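Local coordinates for YCAC GENE product (PDB 1YAC), which is probably a hydrolase of unknown specificity, an octameric member of the isochorismatase-like family related to EntB and N-carbamoylsarcosine amidohydrolase, at residues A[107-112]-A[134-139]. Numbering follows the deposited sequence.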
loop_
_atom_site.group_PDB
_atom_site.type_symbol
_atom_site.label_atom_id
_atom_site.label_comp_id
_atom_site.label_asym_id
_atom_site.label_seq_id
_atom_site.Cartn_x
_atom_site.Cartn_y
_atom_site.Cartn_z
ATOM N N GLN A 107 -17.916 9.388 -31.547
ATOM C CA GLN A 107 -17.161 9.115 -30.327
ATOM C C GLN A 107 -18.093 8.857 -29.161
ATOM O O GLN A 107 -19.067 9.584 -28.969
ATOM C CB GLN A 107 -16.259 10.302 -30.010
ATOM C CG GLN A 107 -15.330 10.684 -31.158
ATOM C CD GLN A 107 -14.541 11.936 -30.862
ATOM O OE1 GLN A 107 -14.949 12.777 -30.052
ATOM N NE2 GLN A 107 -13.410 12.080 -31.525
ATOM N N LEU A 108 -17.775 7.842 -28.368
ATOM C CA LEU A 108 -18.589 7.503 -27.209
ATOM C C LEU A 108 -17.719 7.548 -25.971
ATOM O O LEU A 108 -16.678 6.885 -25.915
ATOM C CB LEU A 108 -19.172 6.095 -27.337
ATOM C CG LEU A 108 -19.974 5.792 -28.599
ATOM C CD1 LEU A 108 -20.531 4.353 -28.535
ATOM C CD2 LEU A 108 -21.100 6.814 -28.728
ATOM N N ILE A 109 -18.146 8.342 -24.997
ATOM C CA ILE A 109 -17.450 8.482 -23.715
ATOM C C ILE A 109 -18.269 7.592 -22.788
ATOM O O ILE A 109 -19.447 7.878 -22.522
ATOM C CB ILE A 109 -17.492 9.948 -23.243
ATOM C CG1 ILE A 109 -16.739 10.830 -24.239
ATOM C CG2 ILE A 109 -16.907 10.073 -21.837
ATOM C CD1 ILE A 109 -16.991 12.307 -24.058
ATOM N N ILE A 110 -17.662 6.518 -22.295
ATOM C CA ILE A 110 -18.395 5.568 -21.468
ATOM C C ILE A 110 -17.870 5.414 -20.045
ATOM O O ILE A 110 -16.659 5.362 -19.827
ATOM C CB ILE A 110 -18.373 4.172 -22.130
ATOM C CG1 ILE A 110 -18.727 4.280 -23.614
ATOM C CG2 ILE A 110 -19.370 3.241 -21.436
ATOM C CD1 ILE A 110 -18.683 2.936 -24.374
ATOM N N ALA A 111 -18.796 5.306 -19.091
ATOM C CA ALA A 111 -18.451 5.110 -17.680
ATOM C C ALA A 111 -19.609 4.354 -17.050
ATOM O O ALA A 111 -20.735 4.425 -17.547
ATOM C CB ALA A 111 -18.240 6.442 -16.986
ATOM N N GLY A 112 -19.358 3.654 -15.946
ATOM C CA GLY A 112 -20.421 2.889 -15.313
ATOM C C GLY A 112 -19.917 1.868 -14.310
ATOM O O GLY A 112 -18.749 1.905 -13.920
ATOM N N PHE A 134 -13.996 5.959 -25.719
ATOM C CA PHE A 134 -13.171 6.586 -24.696
ATOM C C PHE A 134 -13.782 6.164 -23.348
ATOM O O PHE A 134 -14.931 6.498 -23.045
ATOM C CB PHE A 134 -13.238 8.113 -24.848
ATOM C CG PHE A 134 -12.725 8.621 -26.174
ATOM C CD1 PHE A 134 -13.498 8.510 -27.325
ATOM C CD2 PHE A 134 -11.482 9.235 -26.258
ATOM C CE1 PHE A 134 -13.040 9.014 -28.553
ATOM C CE2 PHE A 134 -11.011 9.744 -27.467
ATOM C CZ PHE A 134 -11.793 9.631 -28.621
ATOM N N VAL A 135 -13.028 5.404 -22.563
ATOM C CA VAL A 135 -13.497 4.923 -21.265
ATOM C C VAL A 135 -13.037 5.857 -20.151
ATOM O O VAL A 135 -11.857 6.216 -20.097
ATOM C CB VAL A 135 -12.944 3.499 -20.997
ATOM C CG1 VAL A 135 -13.300 3.026 -19.594
ATOM C CG2 VAL A 135 -13.486 2.537 -22.052
ATOM N N VAL A 136 -13.962 6.304 -19.301
ATOM C CA VAL A 136 -13.593 7.178 -18.186
ATOM C C VAL A 136 -13.314 6.231 -17.015
ATOM O O VAL A 136 -14.215 5.859 -16.259
ATOM C CB VAL A 136 -14.712 8.178 -17.842
ATOM C CG1 VAL A 136 -14.161 9.273 -16.966
ATOM C CG2 VAL A 136 -15.289 8.789 -19.108
ATOM N N THR A 137 -12.043 5.886 -16.850
ATOM C CA THR A 137 -11.623 4.919 -15.842
ATOM C C THR A 137 -11.785 5.347 -14.393
ATOM O O THR A 137 -11.810 4.496 -13.499
ATOM C CB THR A 137 -10.168 4.469 -16.077
ATOM O OG1 THR A 137 -9.298 5.595 -15.962
ATOM C CG2 THR A 137 -10.014 3.860 -17.466
ATOM N N ASP A 138 -11.806 6.658 -14.149
ATOM C CA ASP A 138 -11.987 7.128 -12.783
ATOM C C ASP A 138 -13.448 7.416 -12.410
ATOM O O ASP A 138 -13.732 7.802 -11.274
ATOM C CB ASP A 138 -11.021 8.270 -12.424
ATOM C CG ASP A 138 -11.269 9.543 -13.203
ATOM O OD1 ASP A 138 -12.032 9.534 -14.195
ATOM O OD2 ASP A 138 -10.672 10.573 -12.815
ATOM N N ALA A 139 -14.366 7.198 -13.356
ATOM C CA ALA A 139 -15.801 7.353 -13.110
ATOM C C ALA A 139 -16.500 5.987 -13.315
ATOM O O ALA A 139 -17.725 5.912 -13.451
ATOM C CB ALA A 139 -16.411 8.416 -14.022
#
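F134 meets Q107 at one end of this parallel strand pair: ring atom CE1 lies 3.8 Å from Q107 CB, and CG and CD of the glutamine follow past the same corner of the ring. The amide plane is turned 61° from the ring, and NE2 passes near CZ. With CG anti to the carbonyl carbon (chi1 -61°), the F134 ring reaches back beside its own backbone N, its edge near L108 O. L108 O accepts the F134 N-H, 2.8 Å from N to O. Next along the ladder, I110 N donates to F134 O, and V136 N gives a nearly straight bond to I110 O, 2.9 Å long with 172° at the hydrogen. F134 O and I110 O each also receive a CA-H, from I109 and V135 respectively. On the same face as F134, CG2 of I109 presses on CG2 of V136 at 3.4 Å, closer than two methyl groups normally settle. The two strands flank helix 115-128 in sequence, a beta-alpha-beta unit at the heart of the three-layer alpha-beta-alpha sandwich of the isochorismatase fold. Past V136 the chain leaves the strand in a type I turn, closed by A139 N to V136 O, which brings A139 CB to 4.0 Å from A111 CB. L43 of helix 33-49 packs on A111, V136 and A139. The F134 side chain also packs on Q161 and M163 of strand 161-163 and on R154 of a second subunit. An alanine in its place would probably open a gap beside the Q107 chain and leave those neighbours without the ring. The polar end of Q107 is tied down by D9 N at OE1 and R7 O at NE2, while A139 O accepts a hydrogen bond from H20 NE2.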